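Local structure of uncharacterized conserved protein YndB, AHSA1/START domain (Micromonospora chersina, 6V04) at residues 147-152 with 244-249; 214-219 with 248-253; 58-63 with 143-148; 192-197 with 259-264; 223-228 with 238-243. The protein is of unknown function but, as a START/Bet v1-like protein encoded in the dynemicin biosynthetic locus, probably takes part in making that enediyne antibiotic. All blocks are in the same frame, centred on the assembly; numbering follows the deposited sequence. Where two conformers were deposited one is given.

Contact 1: residues 147-152 with 244-249; sequences WRQEID and GWHRLG. With MG (magnesium ion), chain C.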
# COMPACT_ATOMS: atom_id res chain seq x y z
N TRP A 147 -0.73 -5.81 11.12
CA TRP A 147 0.15 -4.90 10.42
C TRP A 147 0.93 -5.67 9.36
O TRP A 147 1.30 -6.83 9.56
CB TRP A 147 1.08 -4.16 11.42
CG TRP A 147 2.06 -5.00 12.18
CD1 TRP A 147 1.85 -5.64 13.38
CD2 TRP A 147 3.43 -5.22 11.85
NE1 TRP A 147 3.00 -6.27 13.78
CE2 TRP A 147 3.99 -6.02 12.86
CE3 TRP A 147 4.24 -4.82 10.78
CZ2 TRP A 147 5.32 -6.44 12.84
CZ3 TRP A 147 5.54 -5.24 10.75
CH2 TRP A 147 6.08 -6.03 11.78
N ARG A 148 1.12 -5.04 8.21
CA ARG A 148 1.75 -5.71 7.08
C ARG A 148 3.27 -5.68 7.21
O ARG A 148 3.87 -4.63 7.47
CB ARG A 148 1.28 -5.03 5.80
CG ARG A 148 1.68 -5.77 4.53
CD ARG A 148 0.82 -5.36 3.36
NE ARG A 148 1.04 -3.99 2.97
CZ ARG A 148 1.88 -3.60 2.01
NH1 ARG A 148 2.00 -2.31 1.73
NH2 ARG A 148 2.60 -4.48 1.33
N GLN A 149 3.90 -6.83 6.96
CA GLN A 149 5.32 -6.96 7.27
C GLN A 149 6.23 -6.12 6.39
O GLN A 149 7.37 -5.86 6.80
CB GLN A 149 5.75 -8.42 7.19
CG GLN A 149 5.71 -9.03 5.80
CD GLN A 149 5.88 -10.54 5.84
OE1 GLN A 149 5.11 -11.25 6.50
NE2 GLN A 149 6.89 -11.03 5.14
N GLU A 150 5.80 -5.71 5.20
CA GLU A 150 6.62 -4.90 4.32
C GLU A 150 5.89 -3.60 3.99
O GLU A 150 4.65 -3.54 4.07
CB GLU A 150 6.98 -5.64 3.02
CG GLU A 150 5.86 -6.41 2.38
CD GLU A 150 6.37 -7.34 1.31
OE1 GLU A 150 6.86 -6.85 0.28
OE2 GLU A 150 6.31 -8.58 1.52
N ILE A 151 6.68 -2.55 3.73
CA ILE A 151 6.20 -1.25 3.28
C ILE A 151 6.43 -1.16 1.79
O ILE A 151 7.50 -1.52 1.30
CB ILE A 151 6.94 -0.09 3.98
CG1 ILE A 151 6.71 -0.14 5.48
CG2 ILE A 151 6.51 1.25 3.42
CD1 ILE A 151 7.62 0.81 6.25
N ASP A 152 5.43 -0.66 1.05
CA ASP A 152 5.67 -0.32 -0.35
C ASP A 152 4.77 0.84 -0.72
O ASP A 152 3.85 1.22 0.01
CB ASP A 152 5.49 -1.52 -1.26
CG ASP A 152 4.29 -2.33 -0.93
OD1 ASP A 152 3.20 -1.73 -0.82
OD2 ASP A 152 4.43 -3.57 -0.77
N GLY A 244 11.84 -5.96 6.23
CA GLY A 244 12.61 -6.44 7.36
C GLY A 244 11.95 -6.27 8.72
O GLY A 244 12.47 -6.83 9.70
N TRP A 245 10.83 -5.56 8.79
CA TRP A 245 10.23 -5.16 10.06
C TRP A 245 9.87 -6.36 10.92
O TRP A 245 9.98 -6.31 12.16
CB TRP A 245 8.99 -4.31 9.79
CG TRP A 245 9.34 -3.21 8.87
CD1 TRP A 245 9.04 -3.13 7.53
CD2 TRP A 245 10.13 -2.07 9.17
NE1 TRP A 245 9.60 -2.00 7.00
CE2 TRP A 245 10.27 -1.32 7.99
CE3 TRP A 245 10.73 -1.59 10.35
CZ2 TRP A 245 11.00 -0.14 7.94
CZ3 TRP A 245 11.45 -0.42 10.29
CH2 TRP A 245 11.57 0.30 9.11
N HIS A 246 9.43 -7.44 10.29
CA HIS A 246 9.01 -8.64 11.00
C HIS A 246 10.17 -9.52 11.47
O HIS A 246 9.93 -10.51 12.16
CB HIS A 246 8.11 -9.47 10.09
CG HIS A 246 8.80 -9.99 8.88
ND1 HIS A 246 9.41 -9.16 7.96
CD2 HIS A 246 9.02 -11.25 8.45
CE1 HIS A 246 9.97 -9.90 7.01
NE2 HIS A 246 9.74 -11.17 7.28
N ARG A 247 11.41 -9.22 11.08
CA ARG A 247 12.55 -10.04 11.48
C ARG A 247 13.54 -9.26 12.34
O ARG A 247 14.73 -9.61 12.38
CB ARG A 247 13.25 -10.63 10.25
CG ARG A 247 13.58 -9.64 9.15
CD ARG A 247 14.43 -10.30 8.08
NE ARG A 247 14.49 -9.53 6.85
CZ ARG A 247 15.29 -8.49 6.63
NH1 ARG A 247 15.26 -7.86 5.46
NH2 ARG A 247 16.13 -8.08 7.57
N LEU A 248 13.08 -8.22 13.01
CA LEU A 248 13.94 -7.40 13.85
C LEU A 248 14.22 -8.00 15.22
O LEU A 248 15.13 -7.52 15.89
CB LEU A 248 13.31 -6.02 14.03
CG LEU A 248 13.17 -5.18 12.75
CD1 LEU A 248 12.47 -3.87 13.07
CD2 LEU A 248 14.52 -4.91 12.13
N GLY A 249 13.48 -9.03 15.64
CA GLY A 249 13.73 -9.59 16.96
C GLY A 249 13.36 -8.66 18.08
O GLY A 249 13.94 -8.75 19.18
MG MG C . 4.71 -13.20 6.96
O HOH W 1 9.46 -7.04 5.37
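W245 meets three residues of 147-152 in the second half, whose sheet and long helix resemble the START/Bet v1 fold, where the lead-in to strand 151-157 passes the loop before helix 252-277. The edge of its indole faces the carbonyl of Q149, with W245 CD1 3.3 Å from Q149 O. CD1 of I151 lies obliquely against the five-membered ring, 3.5 Å from W245 NE1, while CB of W245 touches CZ3 of W147 at 3.7 Å. An alanine in place of W245 would probably leave I151 CD1 without the indole it packs on and open a gap beside F262. H246 takes the amide of Q149 over one ring face, the planes 22° apart and stacked, with Q149 NE2 3.6 Å from H246 NE2. In the second shell, D252 accepts from W147 NE1 and the carbonyl of H242 from W245 NE1. A water joins Q149 O to G244 N, 2.8 Å from each. Beyond CG the Q149 chain runs extended (chi2 -168°), and Q149 OE1 binds magnesium at 2.0 Å.

Contact 2: residues 214-219 with 248-253; sequences VEIPGA and LGLSDL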
# COMPACT_ATOMS: atom_id res chain seq x y z
N VAL A 214 18.72 0.36 6.47
CA VAL A 214 18.51 1.21 7.64
C VAL A 214 18.60 0.34 8.89
O VAL A 214 17.83 -0.61 9.06
CB VAL A 214 17.18 1.96 7.57
CG1 VAL A 214 17.02 2.86 8.79
CG2 VAL A 214 17.10 2.78 6.30
N GLU A 215 19.54 0.68 9.76
CA GLU A 215 19.72 -0.02 11.02
C GLU A 215 18.67 0.43 12.01
O GLU A 215 18.31 1.61 12.04
CB GLU A 215 21.10 0.26 11.61
CG GLU A 215 22.27 -0.15 10.78
CD GLU A 215 23.59 0.09 11.48
OE1 GLU A 215 23.58 0.66 12.60
OE2 GLU A 215 24.64 -0.28 10.92
N ILE A 216 18.20 -0.50 12.83
CA ILE A 216 17.20 -0.24 13.86
C ILE A 216 17.84 -0.50 15.22
O ILE A 216 18.29 -1.62 15.48
CB ILE A 216 15.96 -1.12 13.67
CG1 ILE A 216 15.39 -0.94 12.24
CG2 ILE A 216 14.93 -0.81 14.74
CD1 ILE A 216 14.92 0.48 11.93
N PRO A 217 17.90 0.49 16.12
CA PRO A 217 18.47 0.24 17.45
C PRO A 217 17.81 -0.94 18.14
O PRO A 217 16.58 -1.03 18.23
CB PRO A 217 18.21 1.56 18.19
CG PRO A 217 18.09 2.58 17.11
CD PRO A 217 17.43 1.88 15.98
N GLY A 218 18.65 -1.87 18.60
CA GLY A 218 18.19 -3.02 19.34
C GLY A 218 17.92 -4.26 18.51
O GLY A 218 17.73 -5.34 19.07
N ALA A 219 17.91 -4.13 17.18
CA ALA A 219 17.38 -5.17 16.30
C ALA A 219 18.44 -6.19 15.92
O ALA A 219 19.64 -5.89 15.88
CB ALA A 219 16.82 -4.53 15.04
N LEU A 248 13.08 -8.22 13.01
CA LEU A 248 13.94 -7.40 13.85
C LEU A 248 14.22 -8.00 15.22
O LEU A 248 15.13 -7.52 15.89
CB LEU A 248 13.31 -6.02 14.03
CG LEU A 248 13.17 -5.18 12.75
CD1 LEU A 248 12.47 -3.87 13.07
CD2 LEU A 248 14.52 -4.91 12.13
N GLY A 249 13.48 -9.03 15.64
CA GLY A 249 13.73 -9.59 16.96
C GLY A 249 13.36 -8.66 18.08
O GLY A 249 13.94 -8.75 19.18
N LEU A 250 12.41 -7.76 17.86
CA LEU A 250 11.91 -6.84 18.86
C LEU A 250 10.49 -7.26 19.25
O LEU A 250 9.91 -8.21 18.69
CB LEU A 250 11.95 -5.40 18.33
CG LEU A 250 13.34 -4.85 18.02
CD1 LEU A 250 13.23 -3.51 17.35
CD2 LEU A 250 14.15 -4.72 19.30
N SER A 251 9.92 -6.56 20.22
CA SER A 251 8.54 -6.87 20.59
C SER A 251 7.63 -6.54 19.41
O SER A 251 7.94 -5.70 18.57
CB SER A 251 8.11 -6.09 21.83
OG SER A 251 7.86 -4.73 21.51
N ASP A 252 6.47 -7.19 19.38
CA ASP A 252 5.58 -6.95 18.25
C ASP A 252 5.14 -5.49 18.20
O ASP A 252 5.05 -4.90 17.12
CB ASP A 252 4.35 -7.85 18.30
CG ASP A 252 3.41 -7.57 17.17
OD1 ASP A 252 3.74 -7.96 16.04
OD2 ASP A 252 2.38 -6.91 17.39
N LEU A 253 4.86 -4.89 19.35
CA LEU A 253 4.46 -3.49 19.32
C LEU A 253 5.59 -2.59 18.85
O LEU A 253 5.35 -1.60 18.16
CB LEU A 253 3.92 -3.06 20.67
CG LEU A 253 2.58 -3.71 21.02
CD1 LEU A 253 2.14 -3.27 22.41
CD2 LEU A 253 1.52 -3.36 20.00
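L248 packs against A219 and I216, and its side chain can be followed outward. L248 CB lies 3.9 Å from CB of A219; CG, set anti to the carbonyl carbon (chi1 -65°), carries the branch that does most of the touching. That branch, L248 CD2, comes 3.7 Å from A219 CB and 4.1 Å from I216 CG1, where the leucine and isoleucine side chains cross at about a right angle. L250 repeats the theme two residues on. L250 CD1 meets CG2 of I216 at 4.1 Å and L250 CD2 rests 3.6 Å from the carbonyl O of G218. The partner residues I216 to A219 form a type II beta turn, closed by A219 N to I216 O at 3.1 Å, between strands 209-214 and 223-230. L258 of helix 252-277 touches I216, L248 and L250 alike. A CA-H...O contact runs from A219 CA to L248 O at 3.3 Å; between the two segments the packing is mainly apolar, with a backbone hydrogen bond of L248 to R220 just beyond the turn.

Contact 3: residues 58-63 with 143-148; sequences FGDGDF and SRYDWR. With NA (sodium ion), chain B.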
# COMPACT_ATOMS: atom_id res chain seq x y z
N PHE A 58 -5.81 0.63 7.19
CA PHE A 58 -5.52 -0.72 7.64
C PHE A 58 -4.90 -0.76 9.03
O PHE A 58 -4.70 -1.85 9.57
CB PHE A 58 -4.64 -1.42 6.62
CG PHE A 58 -5.30 -1.50 5.28
CD1 PHE A 58 -6.39 -2.33 5.09
CD2 PHE A 58 -4.89 -0.69 4.25
CE1 PHE A 58 -7.04 -2.37 3.88
CE2 PHE A 58 -5.53 -0.74 3.01
CZ PHE A 58 -6.61 -1.57 2.84
N GLY A 59 -4.64 0.40 9.64
CA GLY A 59 -4.20 0.45 11.01
C GLY A 59 -2.71 0.36 11.21
O GLY A 59 -2.25 0.36 12.37
N ASP A 60 -1.95 0.33 10.12
CA ASP A 60 -0.51 0.13 10.14
C ASP A 60 0.24 1.20 9.37
O ASP A 60 1.43 1.04 9.10
CB ASP A 60 -0.14 -1.26 9.60
CG ASP A 60 -0.55 -1.46 8.16
OD1 ASP A 60 -1.14 -0.53 7.59
OD2 ASP A 60 -0.27 -2.56 7.65
N GLY A 61 -0.42 2.30 9.00
CA GLY A 61 0.15 3.31 8.15
C GLY A 61 -0.39 3.28 6.73
O GLY A 61 -0.34 4.31 6.05
N ASP A 62 -0.90 2.14 6.29
CA ASP A 62 -1.41 2.01 4.93
C ASP A 62 -2.88 2.43 4.86
O ASP A 62 -3.66 2.22 5.80
CB ASP A 62 -1.28 0.57 4.43
CG ASP A 62 0.14 0.17 4.08
OD1 ASP A 62 1.08 0.99 4.19
OD2 ASP A 62 0.30 -1.00 3.68
N PHE A 63 -3.26 2.99 3.72
CA PHE A 63 -4.63 3.43 3.50
C PHE A 63 -4.81 3.64 2.00
O PHE A 63 -3.83 3.76 1.27
CB PHE A 63 -4.96 4.71 4.26
CG PHE A 63 -4.21 5.92 3.79
CD1 PHE A 63 -2.93 6.18 4.25
CD2 PHE A 63 -4.80 6.82 2.91
CE1 PHE A 63 -2.25 7.31 3.83
CE2 PHE A 63 -4.13 7.95 2.50
CZ PHE A 63 -2.85 8.20 2.97
N SER A 143 -10.81 -11.54 11.03
CA SER A 143 -9.76 -12.15 10.24
C SER A 143 -8.78 -11.12 9.70
O SER A 143 -7.95 -11.45 8.85
CB SER A 143 -10.39 -12.93 9.08
OG SER A 143 -11.14 -12.01 8.32
N ARG A 144 -8.85 -9.87 10.17
CA ARG A 144 -7.92 -8.81 9.78
C ARG A 144 -6.48 -9.20 10.07
O ARG A 144 -6.18 -9.82 11.10
CB ARG A 144 -8.20 -7.53 10.58
CG ARG A 144 -9.52 -6.86 10.35
CD ARG A 144 -9.47 -5.84 9.23
NE ARG A 144 -8.48 -4.77 9.44
CZ ARG A 144 -8.71 -3.64 10.10
NH1 ARG A 144 -9.89 -3.41 10.65
NH2 ARG A 144 -7.74 -2.74 10.22
N TYR A 145 -5.55 -8.72 9.25
CA TYR A 145 -4.17 -8.69 9.72
C TYR A 145 -3.96 -7.46 10.59
O TYR A 145 -4.70 -6.47 10.48
CB TYR A 145 -3.17 -8.70 8.57
CG TYR A 145 -3.19 -7.54 7.61
CD1 TYR A 145 -2.53 -6.34 7.88
CD2 TYR A 145 -3.80 -7.66 6.38
CE1 TYR A 145 -2.53 -5.29 6.96
CE2 TYR A 145 -3.81 -6.63 5.46
CZ TYR A 145 -3.17 -5.45 5.74
OH TYR A 145 -3.20 -4.45 4.77
N ASP A 146 -2.98 -7.54 11.50
CA ASP A 146 -2.75 -6.39 12.37
C ASP A 146 -1.82 -5.37 11.74
O ASP A 146 -2.12 -4.17 11.76
CB ASP A 146 -2.23 -6.83 13.75
CG ASP A 146 -1.03 -7.77 13.72
OD1 ASP A 146 -0.52 -8.14 12.65
OD2 ASP A 146 -0.60 -8.16 14.84
N TRP A 147 -0.73 -5.81 11.12
CA TRP A 147 0.15 -4.90 10.42
C TRP A 147 0.93 -5.67 9.36
O TRP A 147 1.30 -6.83 9.56
CB TRP A 147 1.08 -4.16 11.42
CG TRP A 147 2.06 -5.00 12.18
CD1 TRP A 147 1.85 -5.64 13.38
CD2 TRP A 147 3.43 -5.22 11.85
NE1 TRP A 147 3.00 -6.27 13.78
CE2 TRP A 147 3.99 -6.02 12.86
CE3 TRP A 147 4.24 -4.82 10.78
CZ2 TRP A 147 5.32 -6.44 12.84
CZ3 TRP A 147 5.54 -5.24 10.75
CH2 TRP A 147 6.08 -6.03 11.78
N ARG A 148 1.12 -5.04 8.21
CA ARG A 148 1.75 -5.71 7.08
C ARG A 148 3.27 -5.68 7.21
O ARG A 148 3.87 -4.63 7.47
CB ARG A 148 1.28 -5.03 5.80
CG ARG A 148 1.68 -5.77 4.53
CD ARG A 148 0.82 -5.36 3.36
NE ARG A 148 1.04 -3.99 2.97
CZ ARG A 148 1.88 -3.60 2.01
NH1 ARG A 148 2.00 -2.31 1.73
NH2 ARG A 148 2.60 -4.48 1.33
NA NA B . 0.86 -10.07 12.54
O HOH W 2 -4.53 -3.05 12.11
O HOH W 3 -5.53 -4.53 8.77
O HOH W 4 -1.18 -2.84 5.10
O HOH W 5 1.70 -9.36 14.80
O HOH W 6 2.40 -8.62 11.45
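D60 chi1 of 62° sets CG between the backbone N and the carbonyl carbon, near the R148 backbone, and the bend at R148 chi3 (67°) places NE beside D62. D60 OD2 takes the backbone N-H of R148 on its anti lone pair, R148 N to D60 OD2 being 2.9 Å, while D60 OD1 accepts from D62 N, an Asx turn that fixes the carboxylate. R148 grips D62 side-on: R148 NH1 (2.9 Å) and NE (3.2 Å) both reach D62 OD2, which lies within 3° of the guanidinium plane. A water donates to D60 OD2 and D62 OD2 and accepts from Y145 OH, which sits over the face of F58, 3.7 Å from F58 CG. R144 NH2 bonds weakly to F58 O, while its NH1 bonds to A38 O. D146 OD1 binds sodium at 2.4 Å. The contact ties a loop of the first sheet to the linker between the two halves. With R259 of helix 252-277 also paired to D62 OD1, the two arginines would probably stabilise the ionised form of this buried acid.

Contact 4: residues 192-197 with 259-264; sequences EGPRRF and RHRFAA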
# COMPACT_ATOMS: atom_id res chain seq x y z
N GLU A 192 7.31 10.65 18.01
CA GLU A 192 7.85 9.45 18.66
C GLU A 192 9.35 9.34 18.39
O GLU A 192 9.96 10.19 17.73
CB GLU A 192 7.12 8.20 18.17
CG GLU A 192 5.63 8.20 18.46
CD GLU A 192 4.86 7.20 17.62
OE1 GLU A 192 4.66 7.46 16.41
OE2 GLU A 192 4.46 6.15 18.16
N GLY A 193 9.94 8.26 18.89
CA GLY A 193 11.36 8.02 18.71
C GLY A 193 11.60 6.55 18.43
O GLY A 193 10.71 5.71 18.63
N PRO A 194 12.79 6.19 17.94
CA PRO A 194 13.92 7.07 17.61
C PRO A 194 13.62 7.98 16.41
O PRO A 194 12.71 7.67 15.66
CB PRO A 194 15.05 6.08 17.26
CG PRO A 194 14.56 4.72 17.70
CD PRO A 194 13.08 4.78 17.65
N ARG A 195 14.36 9.08 16.27
CA ARG A 195 14.27 9.96 15.10
C ARG A 195 15.39 9.73 14.09
O ARG A 195 15.14 9.78 12.88
CB ARG A 195 14.30 11.41 15.57
CG ARG A 195 14.27 12.43 14.47
CD ARG A 195 13.86 13.80 15.02
NE ARG A 195 12.47 13.82 15.47
CZ ARG A 195 11.81 14.92 15.80
NH1 ARG A 195 12.41 16.10 15.74
NH2 ARG A 195 10.56 14.86 16.20
N ARG A 196 16.60 9.43 14.55
CA ARG A 196 17.78 9.31 13.70
C ARG A 196 18.17 7.84 13.57
O ARG A 196 18.40 7.16 14.58
CB ARG A 196 18.93 10.11 14.31
CG ARG A 196 20.28 9.97 13.63
CD ARG A 196 21.37 10.70 14.42
NE ARG A 196 21.05 12.11 14.62
CZ ARG A 196 21.47 13.10 13.84
NH1 ARG A 196 22.22 12.86 12.77
NH2 ARG A 196 21.12 14.34 14.14
N PHE A 197 18.24 7.36 12.33
CA PHE A 197 18.62 5.98 12.04
C PHE A 197 19.87 5.95 11.17
O PHE A 197 20.01 6.75 10.24
CB PHE A 197 17.47 5.25 11.34
CG PHE A 197 16.24 5.14 12.17
CD1 PHE A 197 15.34 6.19 12.23
CD2 PHE A 197 15.99 4.01 12.92
CE1 PHE A 197 14.20 6.11 13.02
CE2 PHE A 197 14.86 3.92 13.71
CZ PHE A 197 13.96 4.97 13.76
N ARG A 259 7.19 0.05 11.75
CA ARG A 259 6.64 -0.10 10.40
C ARG A 259 5.67 1.04 10.09
O ARG A 259 5.74 1.65 9.02
CB ARG A 259 5.95 -1.46 10.28
CG ARG A 259 5.46 -1.78 8.88
CD ARG A 259 4.07 -1.27 8.57
NE ARG A 259 3.71 -1.77 7.24
CZ ARG A 259 2.95 -1.14 6.36
NH1 ARG A 259 2.40 0.03 6.59
NH2 ARG A 259 2.76 -1.71 5.17
N HIS A 260 4.78 1.35 11.03
CA HIS A 260 3.81 2.42 10.85
C HIS A 260 4.50 3.77 10.65
O HIS A 260 4.16 4.53 9.73
CB HIS A 260 2.87 2.42 12.06
CG HIS A 260 1.62 3.21 11.87
ND1 HIS A 260 0.42 2.82 12.44
CD2 HIS A 260 1.36 4.36 11.20
CE1 HIS A 260 -0.51 3.71 12.14
NE2 HIS A 260 0.04 4.65 11.40
N ARG A 261 5.49 4.08 11.49
CA ARG A 261 6.16 5.37 11.39
C ARG A 261 6.93 5.49 10.08
O ARG A 261 6.93 6.55 9.45
CB ARG A 261 7.10 5.56 12.57
CG ARG A 261 6.40 5.65 13.92
CD ARG A 261 7.41 5.73 15.05
NE ARG A 261 8.20 6.96 14.96
CZ ARG A 261 9.51 7.07 15.18
NH1 ARG A 261 10.24 6.01 15.52
NH2 ARG A 261 10.09 8.25 15.07
N PHE A 262 7.63 4.43 9.69
CA PHE A 262 8.34 4.47 8.41
C PHE A 262 7.37 4.53 7.24
O PHE A 262 7.67 5.19 6.24
CB PHE A 262 9.28 3.27 8.29
CG PHE A 262 10.63 3.48 8.94
CD1 PHE A 262 10.80 3.32 10.30
CD2 PHE A 262 11.73 3.84 8.18
CE1 PHE A 262 12.04 3.49 10.88
CE2 PHE A 262 12.97 4.01 8.76
CZ PHE A 262 13.14 3.84 10.11
N ALA A 263 6.20 3.89 7.34
CA ALA A 263 5.24 4.00 6.24
C ALA A 263 4.79 5.45 6.05
O ALA A 263 4.64 5.92 4.91
CB ALA A 263 4.03 3.10 6.50
N ALA A 264 4.54 6.16 7.14
CA ALA A 264 4.16 7.56 7.03
C ALA A 264 5.29 8.38 6.45
O ALA A 264 5.06 9.34 5.69
CB ALA A 264 3.76 8.09 8.40
O HOH W 7 9.59 3.72 17.03
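The backbones stay well apart, E192 CA and R261 CA being closest at 8.5 Å, so side chains span from helix 252-277 to the turn before strand 196-205. R261 does most of this. Its chain bends at chi3 (64°), which places NE, salt-bridged to D190 OD2; the guanidinium meets P194 O end-on: R261 NH2 at 2.7 Å and NH1 at 3.0 Å both donate to P194 O, which lies in the guanidinium plane. The NH1 donor is on a lone pair of the carbonyl; NH2 comes from 37° above its plane. A cis peptide precedes P194, and the E192-G193 backbone lies over one guanidinium face. A salt bridge from E192 OE1 to R261 NE is long at 3.9 Å. A water joins R261 NH1 to G193 O. An alanine in place of R261 would probably leave P194 O without its two donors and D190 without its charged mate. Beside it F262 points its edge at the face of F197, tip to tip, in a T-shaped pair with ring centroids 4.9 Å apart and planes at 67°. V188 touches F197, R261 and F262, while F262 also meets W245 of the preceding loop and I151 of strand 151-157, setting the helix against the second sheet.

Contact 5: residues 223-228 with 238-243; sequences TACQVR and LSVSHQ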
# COMPACT_ATOMS: atom_id res chain seq x y z
N THR A 223 17.05 -3.40 8.22
CA THR A 223 16.00 -3.32 7.22
C THR A 223 16.61 -2.96 5.87
O THR A 223 17.71 -2.41 5.79
CB THR A 223 14.93 -2.30 7.62
OG1 THR A 223 15.48 -0.98 7.65
CG2 THR A 223 14.33 -2.63 8.96
N ALA A 224 15.90 -3.31 4.79
CA ALA A 224 16.43 -3.20 3.43
C ALA A 224 15.47 -2.38 2.59
O ALA A 224 14.26 -2.67 2.55
CB ALA A 224 16.63 -4.58 2.80
N CYS A 225 16.00 -1.39 1.89
CA CYS A 225 15.18 -0.47 1.10
C CYS A 225 15.62 -0.52 -0.35
O CYS A 225 16.81 -0.45 -0.66
CB CYS A 225 15.30 0.95 1.63
SG CYS A 225 14.30 2.08 0.70
N GLN A 226 14.63 -0.60 -1.23
CA GLN A 226 14.83 -0.59 -2.67
C GLN A 226 13.91 0.46 -3.27
O GLN A 226 12.70 0.42 -3.04
CB GLN A 226 14.54 -1.97 -3.27
CG GLN A 226 15.42 -3.08 -2.74
CD GLN A 226 14.62 -4.24 -2.18
OE1 GLN A 226 13.56 -4.58 -2.70
NE2 GLN A 226 15.13 -4.85 -1.12
N VAL A 227 14.48 1.38 -4.02
CA VAL A 227 13.75 2.42 -4.74
C VAL A 227 14.07 2.27 -6.22
O VAL A 227 15.23 2.07 -6.59
CB VAL A 227 14.15 3.82 -4.24
CG1 VAL A 227 13.37 4.91 -4.97
CG2 VAL A 227 13.94 3.94 -2.75
N ARG A 228 13.05 2.33 -7.06
CA ARG A 228 13.25 2.14 -8.49
C ARG A 228 12.35 3.10 -9.25
O ARG A 228 11.31 3.53 -8.76
CB ARG A 228 12.96 0.70 -8.90
CG ARG A 228 13.56 -0.33 -7.96
CD ARG A 228 13.83 -1.67 -8.64
NE ARG A 228 14.00 -2.73 -7.66
CZ ARG A 228 15.03 -2.83 -6.81
NH1 ARG A 228 15.99 -1.91 -6.81
NH2 ARG A 228 15.09 -3.84 -5.96
N LEU A 238 7.77 5.96 -9.73
CA LEU A 238 8.73 5.88 -8.64
C LEU A 238 8.15 4.97 -7.57
O LEU A 238 7.06 5.25 -7.06
CB LEU A 238 8.98 7.28 -8.08
CG LEU A 238 9.77 7.34 -6.79
CD1 LEU A 238 11.18 6.83 -7.01
CD2 LEU A 238 9.79 8.76 -6.25
N SER A 239 8.84 3.88 -7.27
CA SER A 239 8.35 2.90 -6.31
C SER A 239 9.38 2.68 -5.21
O SER A 239 10.60 2.78 -5.43
CB SER A 239 8.02 1.57 -6.99
OG SER A 239 9.19 0.93 -7.49
N VAL A 240 8.88 2.37 -4.02
CA VAL A 240 9.72 2.06 -2.88
C VAL A 240 9.25 0.75 -2.28
O VAL A 240 8.06 0.44 -2.28
CB VAL A 240 9.72 3.17 -1.81
CG1 VAL A 240 8.31 3.43 -1.30
CG2 VAL A 240 10.64 2.77 -0.65
N SER A 241 10.22 -0.04 -1.80
CA SER A 241 9.96 -1.21 -0.97
C SER A 241 10.90 -1.13 0.22
O SER A 241 12.11 -0.93 0.04
CB SER A 241 10.22 -2.50 -1.74
OG SER A 241 10.09 -3.64 -0.91
N HIS A 242 10.37 -1.30 1.43
CA HIS A 242 11.19 -1.26 2.63
C HIS A 242 10.80 -2.46 3.49
O HIS A 242 9.68 -2.51 4.01
CB HIS A 242 11.01 0.06 3.36
CG HIS A 242 12.07 0.35 4.36
ND1 HIS A 242 12.24 1.60 4.92
CD2 HIS A 242 13.02 -0.44 4.90
CE1 HIS A 242 13.24 1.56 5.78
NE2 HIS A 242 13.74 0.33 5.79
N GLN A 243 11.71 -3.42 3.61
CA GLN A 243 11.43 -4.73 4.19
C GLN A 243 12.27 -4.97 5.45
O GLN A 243 13.30 -4.33 5.67
CB GLN A 243 11.73 -5.84 3.19
CG GLN A 243 10.83 -5.81 1.96
CD GLN A 243 11.16 -6.91 0.97
OE1 GLN A 243 12.29 -7.37 0.88
NE2 GLN A 243 10.16 -7.34 0.21
O HOH W 8 11.14 -0.62 -5.35
O HOH W 9 9.00 1.66 -10.21
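T223 OG1 is gripped from two directions: H242 NE2 donates to T223 OG1 at 2.9 Å, close to the imidazole plane, and the hydroxyl is also hydrogen-bonded to V214 O on the neighbouring strand. H242 places CG anti to its backbone N (chi1 -163°), on the same sheet face as C225 and V240. Its ring receives C225 CB over one face in a CH-pi contact, C225 CB standing 4.3 Å from the H242 ring centroid and 13° off the normal. ND1 of H242 is paired with NE1 of W266 from helix 252-277, so both ring nitrogens have partners. The two strands, 223-230 and 236-243, form an antiparallel beta hairpin in the second seven-stranded sheet, their short axes 4.7 Å apart at 172°. A224 with Q243, Q226 with S241 and R228 with S239 are the hydrogen-bonded pairs, each joined by two backbone bonds; C225 with H242 and V227 with V240 are non-hydrogen-bonded pairs. V227 CG1 touches L238 CD1 at 3.6 Å, and V227 CG2 lies 4.1 Å from V240 CG2. On the face of C225, V227, V240 and H242, W266 packs on C225, V227 and V240. A224, Q226, R228, S239, S241 and Q243 point to the other face. There E150 accepts a weak bond from Q243 NE2, and one water donates to Q226 O.

Contacts 1, 2, 4 and 5 belong to the second seven-stranded sheet and helix 252-277 or the loop before it, whereas contact 3 joins a loop beside the first sheet to the linker. Contact 3 comes first along the chain and shares W147 and R148 with contact 1, their centres 12 Å apart. The hairpin of contact 5 lies in sequence between the paired segments of contacts 1, 2 and 4. Contacts 1 and 2, centres 10 Å apart, share L248 and G249. R259 of the helix bonds to R148 O and E150 O in contact 1 and D60 O in contact 3, so this one helix helps connect the two halves.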